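Local coordinates for protein NLP/P60 (Enterococcus faecium, PDB 6B8C) that probably cleaves peptide bonds in peptidoglycan as a secreted NlpC/P60-type endopeptidase, generating muropeptides that enhance host immunity and limit bacterial pathogenesis, at residues G73-Q78 with L95-S100; G103-A108 with A135-V140. All coordinates share one frame; numbering follows the deposited sequence.

Interaction 1: residues G73-Q78 with L95-S100; sequences GWTVPQ and LLFWGS
The ring of F97, reaching out of strand 95-98, abuts T75-Q78, a short run with helical backbone angles in the loop that follows helix 55-67; the contact joins that loop to the central antiparallel sheet of the NlpC/P60 domain, a papain-like fold. It is a small, largely buried junction, with 162 Å² taken up on the two sides together and no hydrogen bond across it.

The closest touches are between the ring and backbone carbonyls. Q78 O comes obliquely to the far end of the ring, 3.3 Å from F97 CZ. T75 O approaches differently, at the ring edge and near its plane, 3.7 Å from F97 CE2; the partly positive ring hydrogens there probably suit a carbonyl oxygen. F97 is placed for this by its first torsion (chi1 -71°), which sets CG beside the backbone N and opposite the carbonyl carbon, with CZ pushed out toward the loop. Two residues before F97 on the same strand, L95 brings a single methyl, CD1, to 4.1 Å from Q78 O; the same side chain also packs on T59 and Y63 of helix 55-67.

A carbon-to-carbon contact completes the junction. Q78 CB lies in the plane of the ring at its edge, 3.9 Å from F97 CZ.

Polar ends turn to partners elsewhere. T75 OG1 is hydrogen-bonded to T104 OG1. The Q78 chain runs extended beyond CG (chi2 -164°), carrying its amide to where S56 and T59 of helix 55-67 and G72 of the following loop bind it. Three bonds set the amide's rotation: NE2 donates to the carbonyl oxygens of G72 and S56, and OE1 pairs with T59 OG1.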
loop_
_atom_site.group_PDB
_atom_site.type_symbol
_atom_site.label_atom_id
_atom_site.label_comp_id
_atom_site.label_asym_id
_atom_site.label_seq_id
_atom_site.Cartn_x
_atom_site.Cartn_y
_atom_site.Cartn_z
ATOM N N GLY A 73 6.245 7.328 7.089
ATOM C CA GLY A 73 7.305 6.381 6.789
ATOM C C GLY A 73 7.059 4.979 7.303
ATOM O O GLY A 73 7.650 4.026 6.784
ATOM N N TRP A 74 6.211 4.831 8.313
ATOM C CA TRP A 74 5.767 3.534 8.797
ATOM C C TRP A 74 4.240 3.488 8.717
ATOM O O TRP A 74 3.598 4.387 8.167
ATOM C CB TRP A 74 6.305 3.251 10.205
ATOM C CG TRP A 74 6.098 4.349 11.214
ATOM C CD1 TRP A 74 6.620 5.613 11.181
ATOM C CD2 TRP A 74 5.348 4.259 12.429
ATOM N NE1 TRP A 74 6.220 6.320 12.289
ATOM C CE2 TRP A 74 5.440 5.511 13.072
ATOM C CE3 TRP A 74 4.597 3.245 13.033
ATOM C CZ2 TRP A 74 4.811 5.775 14.285
ATOM C CZ3 TRP A 74 3.975 3.511 14.242
ATOM C CH2 TRP A 74 4.084 4.765 14.852
ATOM N N THR A 75 3.658 2.425 9.269
ATOM C CA THR A 75 2.285 2.070 8.919
ATOM C C THR A 75 1.267 3.055 9.488
ATOM O O THR A 75 0.322 3.446 8.793
ATOM C CB THR A 75 1.984 0.649 9.396
ATOM O OG1 THR A 75 0.571 0.422 9.379
ATOM C CG2 THR A 75 2.526 0.427 10.805
ATOM N N VAL A 76 1.442 3.478 10.735
ATOM C CA VAL A 76 0.375 4.169 11.458
ATOM C C VAL A 76 0.169 5.599 10.961
ATOM O O VAL A 76 -0.987 5.998 10.754
ATOM C CB VAL A 76 0.626 4.132 12.975
ATOM C CG1 VAL A 76 -0.492 4.847 13.708
ATOM C CG2 VAL A 76 0.726 2.691 13.450
ATOM N N PRO A 77 1.215 6.413 10.756
ATOM C CA PRO A 77 0.979 7.741 10.159
ATOM C C PRO A 77 0.244 7.686 8.832
ATOM O O PRO A 77 -0.584 8.565 8.552
ATOM C CB PRO A 77 2.394 8.315 10.000
ATOM C CG PRO A 77 3.321 7.148 10.160
ATOM C CD PRO A 77 2.634 6.237 11.113
ATOM N N GLN A 78 0.494 6.659 8.017
ATOM C CA GLN A 78 -0.197 6.528 6.740
ATOM C C GLN A 78 -1.705 6.386 6.895
ATOM O O GLN A 78 -2.429 6.535 5.906
ATOM C CB GLN A 78 0.368 5.333 5.968
ATOM C CG GLN A 78 1.859 5.438 5.704
ATOM C CD GLN A 78 2.344 4.480 4.631
ATOM O OE1 GLN A 78 1.582 3.661 4.119
ATOM N NE2 GLN A 78 3.618 4.587 4.281
ATOM N N LEU A 95 -5.546 3.232 -0.152
ATOM C CA LEU A 95 -4.703 2.439 0.730
ATOM C C LEU A 95 -5.566 1.456 1.510
ATOM O O LEU A 95 -6.707 1.761 1.854
ATOM C CB LEU A 95 -3.915 3.340 1.685
ATOM C CG LEU A 95 -2.783 4.168 1.066
ATOM C CD1 LEU A 95 -2.219 5.171 2.061
ATOM C CD2 LEU A 95 -1.682 3.256 0.555
ATOM N N LEU A 96 -5.028 0.267 1.768
ATOM C CA LEU A 96 -5.719 -0.776 2.516
ATOM C C LEU A 96 -4.885 -1.131 3.736
ATOM O O LEU A 96 -3.670 -1.316 3.622
ATOM C CB LEU A 96 -5.947 -2.021 1.656
ATOM C CG LEU A 96 -6.623 -1.807 0.304
ATOM C CD1 LEU A 96 -6.582 -3.085 -0.510
ATOM C CD2 LEU A 96 -8.055 -1.338 0.489
ATOM N N PHE A 97 -5.537 -1.245 4.892
ATOM C CA PHE A 97 -4.847 -1.374 6.169
ATOM C C PHE A 97 -5.334 -2.603 6.918
ATOM O O PHE A 97 -6.546 -2.830 7.040
ATOM C CB PHE A 97 -5.047 -0.120 7.030
ATOM C CG PHE A 97 -4.315 1.083 6.517
ATOM C CD1 PHE A 97 -4.914 1.943 5.611
ATOM C CD2 PHE A 97 -3.017 1.344 6.925
ATOM C CE1 PHE A 97 -4.237 3.048 5.131
ATOM C CE2 PHE A 97 -2.335 2.446 6.451
ATOM C CZ PHE A 97 -2.946 3.299 5.551
ATOM N N TRP A 98 -4.377 -3.392 7.407
ATOM C CA TRP A 98 -4.630 -4.500 8.312
ATOM C C TRP A 98 -4.402 -4.044 9.744
ATOM O O TRP A 98 -3.431 -3.340 10.034
ATOM C CB TRP A 98 -3.700 -5.677 8.015
ATOM C CG TRP A 98 -4.044 -6.496 6.818
ATOM C CD1 TRP A 98 -4.487 -7.784 6.814
ATOM C CD2 TRP A 98 -3.945 -6.101 5.443
ATOM N NE1 TRP A 98 -4.678 -8.217 5.525
ATOM C CE2 TRP A 98 -4.352 -7.203 4.664
ATOM C CE3 TRP A 98 -3.558 -4.926 4.797
ATOM C CZ2 TRP A 98 -4.385 -7.162 3.271
ATOM C CZ3 TRP A 98 -3.591 -4.887 3.415
ATOM C CH2 TRP A 98 -4.003 -5.997 2.667
ATOM N N GLY A 99 -5.277 -4.475 10.640
ATOM C CA GLY A 99 -5.207 -4.079 12.031
ATOM C C GLY A 99 -6.205 -2.986 12.355
ATOM O O GLY A 99 -6.932 -2.475 11.496
ATOM N N SER A 100 -6.225 -2.624 13.610
ATOM C CA SER A 100 -7.176 -1.601 14.018
ATOM C C SER A 100 -6.540 -0.216 13.929
ATOM O O SER A 100 -5.315 -0.083 14.027
ATOM C CB SER A 100 -7.654 -1.860 15.443
ATOM O OG SER A 100 -6.562 -1.927 16.343
#

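Interaction 2: residues G103-A108 with A135-V140; sequences GTYHVA and APDFAV
T104 and F138 meet with their side chains crossing at about a right angle: the methyl CG2 of T104 lies 3.6 Å from F138 CZ and 3.8 Å from F138 CE1, so the threonine touches one corner of the phenyl ring, obliquely. Both torsions matter here. In F138, CG sits between the backbone N and the carbonyl carbon (chi1 60°), which swings the far end of the ring toward the 103-108 segment although the side chain does not set out in that direction. In T104 it is OG1 that takes this position (chi1 54°), and CG2, opposite the carbonyl carbon, is the branch presented to the ring.

The two segments are not neighbours in the sheet. Strand 95-98 runs between strands 106-112 and 138-141, and its F97 ring meets F138 with the planes about 20° apart. Both D137 and F138 hydrogen-bond through their backbones to F97, so two residues on one side stand against one of the next strand, a classic beta bulge.

On the exposed side of the contact, Y105 OH and D137 OD2 stand 4.3 Å apart, too far for a hydrogen bond. Chemically, then, the contact probably rests on dispersion between a methyl and a ring, and its small buried area of 98 Å² suggests a modest contribution; T104 keeps its two branches for different work, the methyl for F138 and the hydroxyl for hydrogen bonds with E79 OE1 and with T75.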
loop_
_atom_site.group_PDB
_atom_site.type_symbol
_atom_site.label_atom_id
_atom_site.label_comp_id
_atom_site.label_asym_id
_atom_site.label_seq_id
_atom_site.Cartn_x
_atom_site.Cartn_y
_atom_site.Cartn_z
ATOM N N GLY A 103 -3.179 0.780 15.392
ATOM C CA GLY A 103 -2.343 -0.394 15.512
ATOM C C GLY A 103 -2.263 -1.187 14.225
ATOM O O GLY A 103 -2.136 -2.415 14.257
ATOM N N THR A 104 -2.351 -0.501 13.088
ATOM C CA THR A 104 -2.199 -1.183 11.813
ATOM C C THR A 104 -0.804 -1.780 11.701
ATOM O O THR A 104 0.186 -1.172 12.113
ATOM C CB THR A 104 -2.450 -0.230 10.646
ATOM O OG1 THR A 104 -1.617 0.926 10.783
ATOM C CG2 THR A 104 -3.912 0.185 10.604
ATOM N N TYR A 105 -0.736 -2.991 11.156
ATOM C CA TYR A 105 0.523 -3.697 10.995
ATOM C C TYR A 105 0.862 -3.978 9.538
ATOM O O TYR A 105 1.934 -4.528 9.262
ATOM C CB TYR A 105 0.499 -5.016 11.789
ATOM C CG TYR A 105 -0.634 -5.956 11.424
ATOM C CD1 TYR A 105 -0.498 -6.865 10.382
ATOM C CD2 TYR A 105 -1.834 -5.940 12.127
ATOM C CE1 TYR A 105 -1.526 -7.727 10.045
ATOM C CE2 TYR A 105 -2.870 -6.802 11.797
ATOM C CZ TYR A 105 -2.707 -7.694 10.753
ATOM O OH TYR A 105 -3.728 -8.555 10.414
ATOM N N HIS A 106 -0.009 -3.614 8.601
ATOM C CA HIS A 106 0.230 -3.896 7.195
ATOM C C HIS A 106 -0.593 -2.936 6.352
ATOM O O HIS A 106 -1.684 -2.519 6.747
ATOM C CB HIS A 106 -0.121 -5.344 6.843
ATOM C CG HIS A 106 0.441 -5.795 5.531
ATOM N ND1 HIS A 106 1.760 -6.164 5.376
ATOM C CD2 HIS A 106 -0.132 -5.926 4.311
ATOM C CE1 HIS A 106 1.974 -6.508 4.119
ATOM N NE2 HIS A 106 0.843 -6.372 3.451
ATOM N N VAL A 107 -0.062 -2.616 5.175
ATOM C CA VAL A 107 -0.700 -1.700 4.241
ATOM C C VAL A 107 -0.432 -2.187 2.823
ATOM O O VAL A 107 0.580 -2.836 2.547
ATOM C CB VAL A 107 -0.196 -0.250 4.437
ATOM C CG1 VAL A 107 1.249 -0.124 3.983
ATOM C CG2 VAL A 107 -1.084 0.739 3.703
ATOM N N ALA A 108 -1.365 -1.885 1.926
ATOM C CA ALA A 108 -1.208 -2.196 0.511
ATOM C C ALA A 108 -1.919 -1.126 -0.305
ATOM O O ALA A 108 -2.661 -0.303 0.232
ATOM C CB ALA A 108 -1.745 -3.591 0.173
ATOM N N ALA A 135 -7.553 -10.654 3.927
ATOM C CA ALA A 135 -8.478 -9.530 3.837
ATOM C C ALA A 135 -7.986 -8.368 4.688
ATOM O O ALA A 135 -7.673 -8.564 5.869
ATOM C CB ALA A 135 -9.871 -9.937 4.292
ATOM N N PRO A 136 -7.919 -7.158 4.141
ATOM C CA PRO A 136 -7.563 -6.001 4.964
ATOM C C PRO A 136 -8.719 -5.608 5.865
ATOM O O PRO A 136 -9.874 -5.982 5.648
ATOM C CB PRO A 136 -7.261 -4.909 3.936
ATOM C CG PRO A 136 -8.089 -5.279 2.755
ATOM C CD PRO A 136 -8.179 -6.785 2.739
ATOM N N ASP A 137 -8.388 -4.841 6.900
ATOM C CA ASP A 137 -9.385 -4.454 7.891
ATOM C C ASP A 137 -10.144 -3.188 7.502
ATOM O O ASP A 137 -11.366 -3.135 7.674
ATOM C CB ASP A 137 -8.725 -4.287 9.263
ATOM C CG ASP A 137 -8.261 -5.613 9.850
ATOM O OD1 ASP A 137 -9.104 -6.515 10.045
ATOM O OD2 ASP A 137 -7.046 -5.763 10.099
ATOM N N PHE A 138 -9.469 -2.163 6.982
ATOM C CA PHE A 138 -10.206 -1.004 6.465
ATOM C C PHE A 138 -9.427 -0.399 5.302
ATOM O O PHE A 138 -8.400 -0.935 4.878
ATOM C CB PHE A 138 -10.500 0.020 7.575
ATOM C CG PHE A 138 -9.275 0.586 8.240
ATOM C CD1 PHE A 138 -8.769 0.009 9.395
ATOM C CD2 PHE A 138 -8.645 1.710 7.728
ATOM C CE1 PHE A 138 -7.651 0.531 10.016
ATOM C CE2 PHE A 138 -7.524 2.238 8.345
ATOM C CZ PHE A 138 -7.027 1.648 9.489
ATOM N N ALA A 139 -9.918 0.721 4.770
ATOM C CA ALA A 139 -9.269 1.376 3.649
ATOM C C ALA A 139 -9.253 2.877 3.890
ATOM O O ALA A 139 -9.889 3.393 4.812
ATOM C CB ALA A 139 -9.969 1.044 2.324
ATOM N N VAL A 140 -8.517 3.578 3.034
ATOM C CA VAL A 140 -8.311 5.016 3.143
ATOM C C VAL A 140 -8.323 5.591 1.736
ATOM O O VAL A 140 -7.522 5.179 0.886
ATOM C CB VAL A 140 -6.993 5.362 3.860
ATOM C CG1 VAL A 140 -6.655 6.824 3.669
ATOM C CG2 VAL A 140 -7.092 5.037 5.345
#

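Interactions 1 and 2 sit side by side, their centres about 6 Å apart and on the same side of the chain's centre. They come in series: 73-78 with 95-100 closes before 103-108 with 135-140 opens. Both reach the same six-stranded antiparallel sheet, in which strand 95-98, used by interaction 1, is flanked by strands 106-112 and 138-141, used by interaction 2. T75 of interaction 1 and T104 of interaction 2 meet through their hydroxyls in a probable hydrogen bond, OG1 to OG1 2.6 Å. Together they connect the loop after helix 55-67 with three adjacent strands of the NlpC/P60 domain, the rings of F97 and F138 meeting between the two contacts.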